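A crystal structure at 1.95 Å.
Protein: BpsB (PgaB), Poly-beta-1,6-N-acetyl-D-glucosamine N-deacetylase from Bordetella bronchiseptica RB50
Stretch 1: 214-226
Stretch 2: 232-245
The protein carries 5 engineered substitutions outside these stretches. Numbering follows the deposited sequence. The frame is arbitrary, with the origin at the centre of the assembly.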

# COMPACT_ATOMS: atom_id res chain seq x y z
N THR A 214 -1.59 7.02 14.41
CA THR A 214 -0.72 5.88 14.70
C THR A 214 -1.07 4.74 13.75
O THR A 214 -2.13 4.13 13.89
CB THR A 214 -0.88 5.39 16.17
OG1 THR A 214 -0.45 6.42 17.06
CG2 THR A 214 -0.06 4.13 16.42
N ILE A 215 -0.20 4.43 12.80
CA ILE A 215 -0.56 3.43 11.79
C ILE A 215 -0.38 2.04 12.39
O ILE A 215 0.30 1.87 13.41
CB ILE A 215 0.28 3.52 10.53
CG1 ILE A 215 1.76 3.28 10.85
CG2 ILE A 215 0.08 4.86 9.87
CD1 ILE A 215 2.57 2.98 9.60
N ARG A 216 -1.00 1.05 11.76
CA ARG A 216 -0.90 -0.31 12.25
C ARG A 216 -0.76 -1.29 11.11
O ARG A 216 -0.81 -2.50 11.32
CB ARG A 216 -2.12 -0.66 13.10
CG ARG A 216 -3.42 -0.23 12.48
CD ARG A 216 -4.59 -0.36 13.43
NE ARG A 216 -5.75 0.33 12.89
CZ ARG A 216 -6.93 0.42 13.49
NH1 ARG A 216 -7.91 1.07 12.91
NH2 ARG A 216 -7.12 -0.16 14.67
N SER A 217 -0.55 -0.78 9.90
CA SER A 217 -0.48 -1.65 8.74
C SER A 217 0.59 -1.20 7.75
O SER A 217 0.93 -0.01 7.68
CB SER A 217 -1.85 -1.69 8.05
OG SER A 217 -2.31 -0.38 7.77
N ILE A 218 1.14 -2.17 7.01
CA ILE A 218 2.11 -1.92 5.94
C ILE A 218 1.62 -2.54 4.65
O ILE A 218 1.21 -3.71 4.63
CB ILE A 218 3.52 -2.48 6.29
CG1 ILE A 218 4.43 -2.49 5.06
CG2 ILE A 218 3.43 -3.91 6.80
CD1 ILE A 218 4.95 -1.14 4.71
N VAL A 219 1.62 -1.75 3.59
CA VAL A 219 1.36 -2.27 2.25
C VAL A 219 2.71 -2.40 1.58
O VAL A 219 3.34 -1.40 1.28
CB VAL A 219 0.47 -1.33 1.40
CG1 VAL A 219 0.24 -1.95 -0.02
CG2 VAL A 219 -0.87 -1.08 2.10
N TRP A 220 3.15 -3.63 1.35
CA TRP A 220 4.48 -3.88 0.84
C TRP A 220 4.58 -3.44 -0.62
O TRP A 220 3.84 -3.93 -1.45
CB TRP A 220 4.82 -5.37 0.98
CG TRP A 220 4.91 -5.84 2.44
CD1 TRP A 220 4.01 -6.64 3.12
CD2 TRP A 220 5.96 -5.56 3.36
NE1 TRP A 220 4.44 -6.86 4.41
CE2 TRP A 220 5.64 -6.21 4.59
CE3 TRP A 220 7.16 -4.82 3.28
CZ2 TRP A 220 6.46 -6.13 5.71
CZ3 TRP A 220 7.98 -4.75 4.40
CH2 TRP A 220 7.62 -5.39 5.61
N PRO A 221 5.53 -2.53 -0.95
CA PRO A 221 5.76 -2.23 -2.36
C PRO A 221 6.03 -3.48 -3.18
O PRO A 221 6.77 -4.35 -2.72
CB PRO A 221 7.00 -1.32 -2.33
CG PRO A 221 6.87 -0.61 -1.00
CD PRO A 221 6.33 -1.68 -0.05
N TYR A 222 5.41 -3.54 -4.36
CA TYR A 222 5.60 -4.64 -5.29
C TYR A 222 5.21 -5.99 -4.67
O TYR A 222 5.55 -7.02 -5.22
CB TYR A 222 7.05 -4.69 -5.77
CG TYR A 222 7.62 -3.33 -6.12
CD1 TYR A 222 7.15 -2.62 -7.22
CD2 TYR A 222 8.61 -2.75 -5.34
CE1 TYR A 222 7.66 -1.38 -7.54
CE2 TYR A 222 9.14 -1.50 -5.65
CZ TYR A 222 8.66 -0.83 -6.75
OH TYR A 222 9.16 0.41 -7.07
N GLY A 223 4.48 -5.96 -3.56
CA GLY A 223 4.14 -7.18 -2.84
C GLY A 223 5.34 -7.93 -2.30
O GLY A 223 5.27 -9.13 -2.00
N ALA A 224 6.47 -7.23 -2.16
CA ALA A 224 7.72 -7.90 -1.80
C ALA A 224 7.95 -7.94 -0.30
O ALA A 224 8.09 -6.91 0.36
CB ALA A 224 8.89 -7.24 -2.48
N HIS A 225 7.98 -9.15 0.24
CA HIS A 225 8.16 -9.34 1.67
C HIS A 225 8.59 -10.77 1.90
O HIS A 225 8.49 -11.62 1.01
CB HIS A 225 6.86 -9.01 2.43
CG HIS A 225 5.82 -10.07 2.31
ND1 HIS A 225 5.23 -10.42 1.11
CD2 HIS A 225 5.27 -10.89 3.24
CE1 HIS A 225 4.37 -11.40 1.30
NE2 HIS A 225 4.38 -11.70 2.59
N ASN A 226 9.11 -11.05 3.09
CA ASN A 226 9.52 -12.40 3.43
C ASN A 226 9.45 -12.60 4.93
O ASN A 226 8.93 -11.75 5.65
CB ASN A 226 10.92 -12.71 2.90
CG ASN A 226 11.96 -11.68 3.34
OD1 ASN A 226 12.02 -11.29 4.51
ND2 ASN A 226 12.80 -11.25 2.40
N VAL A 232 10.25 -8.18 11.36
CA VAL A 232 10.67 -6.83 11.64
C VAL A 232 9.46 -5.87 11.69
O VAL A 232 9.41 -4.98 12.53
CB VAL A 232 11.69 -6.36 10.57
CG1 VAL A 232 11.64 -4.90 10.39
CG2 VAL A 232 13.08 -6.84 10.94
N ALA A 233 8.50 -6.06 10.80
CA ALA A 233 7.27 -5.26 10.83
C ALA A 233 6.57 -5.45 12.18
O ALA A 233 6.06 -4.50 12.77
CB ALA A 233 6.35 -5.65 9.69
N ALA A 234 6.53 -6.69 12.66
CA ALA A 234 5.94 -7.00 13.96
C ALA A 234 6.65 -6.28 15.11
O ALA A 234 6.01 -5.81 16.05
CB ALA A 234 5.96 -8.48 14.20
N GLU A 235 7.98 -6.17 15.01
CA GLU A 235 8.76 -5.50 16.05
C GLU A 235 8.41 -4.03 16.15
O GLU A 235 8.42 -3.47 17.24
CB GLU A 235 10.27 -5.65 15.80
CG GLU A 235 10.80 -7.07 15.93
CD GLU A 235 12.20 -7.22 15.37
OE1 GLU A 235 12.85 -6.19 15.10
OE2 GLU A 235 12.64 -8.37 15.18
N VAL A 236 8.09 -3.39 15.02
CA VAL A 236 7.76 -1.98 15.08
C VAL A 236 6.25 -1.76 15.22
O VAL A 236 5.78 -0.62 15.14
CB VAL A 236 8.28 -1.20 13.85
CG1 VAL A 236 9.79 -1.33 13.76
CG2 VAL A 236 7.62 -1.71 12.60
N GLY A 237 5.50 -2.84 15.43
CA GLY A 237 4.07 -2.74 15.71
C GLY A 237 3.14 -2.69 14.51
O GLY A 237 1.98 -2.26 14.61
N LEU A 238 3.63 -3.13 13.36
CA LEU A 238 2.81 -3.16 12.15
C LEU A 238 2.36 -4.59 11.88
O LEU A 238 2.92 -5.25 11.01
CB LEU A 238 3.59 -2.60 10.97
CG LEU A 238 4.05 -1.16 11.13
CD1 LEU A 238 4.76 -0.69 9.87
CD2 LEU A 238 2.89 -0.24 11.48
N ASN A 239 1.37 -5.06 12.64
CA ASN A 239 0.92 -6.45 12.57
C ASN A 239 -0.12 -6.73 11.49
O ASN A 239 -0.69 -7.81 11.44
CB ASN A 239 0.37 -6.88 13.92
CG ASN A 239 1.41 -6.80 15.01
OD1 ASN A 239 1.25 -6.09 16.00
ND2 ASN A 239 2.51 -7.54 14.83
N ILE A 240 -0.40 -5.74 10.66
CA ILE A 240 -1.30 -5.93 9.53
C ILE A 240 -0.49 -5.69 8.27
O ILE A 240 0.13 -4.64 8.14
CB ILE A 240 -2.51 -4.97 9.58
CG1 ILE A 240 -3.40 -5.29 10.79
CG2 ILE A 240 -3.31 -5.04 8.26
CD1 ILE A 240 -4.55 -4.34 10.94
N GLY A 241 -0.43 -6.68 7.38
CA GLY A 241 0.38 -6.52 6.19
C GLY A 241 -0.40 -6.90 4.95
O GLY A 241 -1.17 -7.85 4.95
N LEU A 242 -0.20 -6.14 3.88
CA LEU A 242 -0.91 -6.39 2.64
C LEU A 242 0.05 -6.77 1.52
O LEU A 242 1.00 -6.04 1.23
CB LEU A 242 -1.71 -5.16 2.23
CG LEU A 242 -3.00 -4.96 3.05
CD1 LEU A 242 -2.73 -4.36 4.43
CD2 LEU A 242 -3.98 -4.09 2.27
N THR A 243 -0.24 -7.91 0.90
CA THR A 243 0.61 -8.56 -0.08
C THR A 243 0.00 -8.38 -1.47
O THR A 243 -1.01 -7.71 -1.62
CB THR A 243 0.77 -10.04 0.21
OG1 THR A 243 -0.42 -10.73 -0.18
CG2 THR A 243 0.99 -10.25 1.69
N LEU A 244 0.61 -8.97 -2.49
CA LEU A 244 0.01 -9.00 -3.83
C LEU A 244 -0.43 -10.40 -4.24
O LEU A 244 -0.70 -10.67 -5.41
CB LEU A 244 0.97 -8.43 -4.88
CG LEU A 244 1.03 -6.91 -5.00
CD1 LEU A 244 2.05 -6.50 -6.04
CD2 LEU A 244 -0.35 -6.36 -5.35
N GLN A 245 -0.47 -11.31 -3.27
CA GLN A 245 -1.07 -12.62 -3.51
C GLN A 245 -2.57 -12.40 -3.65
O GLN A 245 -3.16 -11.72 -2.84
CB GLN A 245 -0.75 -13.57 -2.35
CG GLN A 245 -1.19 -15.01 -2.52
CD GLN A 245 -1.07 -15.80 -1.23
OE1 GLN A 245 -0.50 -15.32 -0.24
NE2 GLN A 245 -1.62 -17.02 -1.22
O HOH W 1 0.68 0.19 15.55
O HOH W 2 -0.95 -3.87 13.78
O HOH W 3 1.78 -5.58 -1.21
O HOH W 4 2.95 -10.58 -2.38

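The pairing of two short parallel strands, 217-219 and 240-242, is extended at both ends by water. Their axes approach to 4.7 Å at 13°, and the backbone ladder runs from a weak bond, Ile240 N to Arg216 O (3.3 Å, 136°), through Ile218 N to Ile240 O (2.9 Å, 159°) and Leu242 N to Ile218 O (2.9 Å, 156°), to Trp220 N to Leu242 O (3.2 Å, 161°). Before the strands, one water donates to Ile215 O (2.7 Å) and Gly237 O (2.9 Å); beyond them, another links Gly223 O (2.8 Å) to Leu244 N (2.8 Å), where direct pairing has ended.

Ser217, Val219, Ile240 and Leu242 share one face of the sheet, with Val219 CG2 4.2 Å from Leu242 CB. On the other face, Ile218 CB lies 4.2 Å from Leu238 CD1, and Trp220 CZ2 lies 4.0 Å from Ala233 CB, an apolar contact. Gly241 suits this face: an ideal CB would lie 3.4 Å from Trp220 NE1.

Gly223, at positive phi, has no side chain where a CB would come 2.6 Å from Leu244 CB. Leu244 CD1 also lies 3.5 Å from Gly223 N. In all, 741 Å² is buried between the stretches, both sides summed. Leu238 and Leu242 each lose 80 Å² to the other stretch, as apolar side chains suit buried sites; the end of Leu238 reaches Ile215, Leu238 CD2 to Ile215 CD1 3.7 Å.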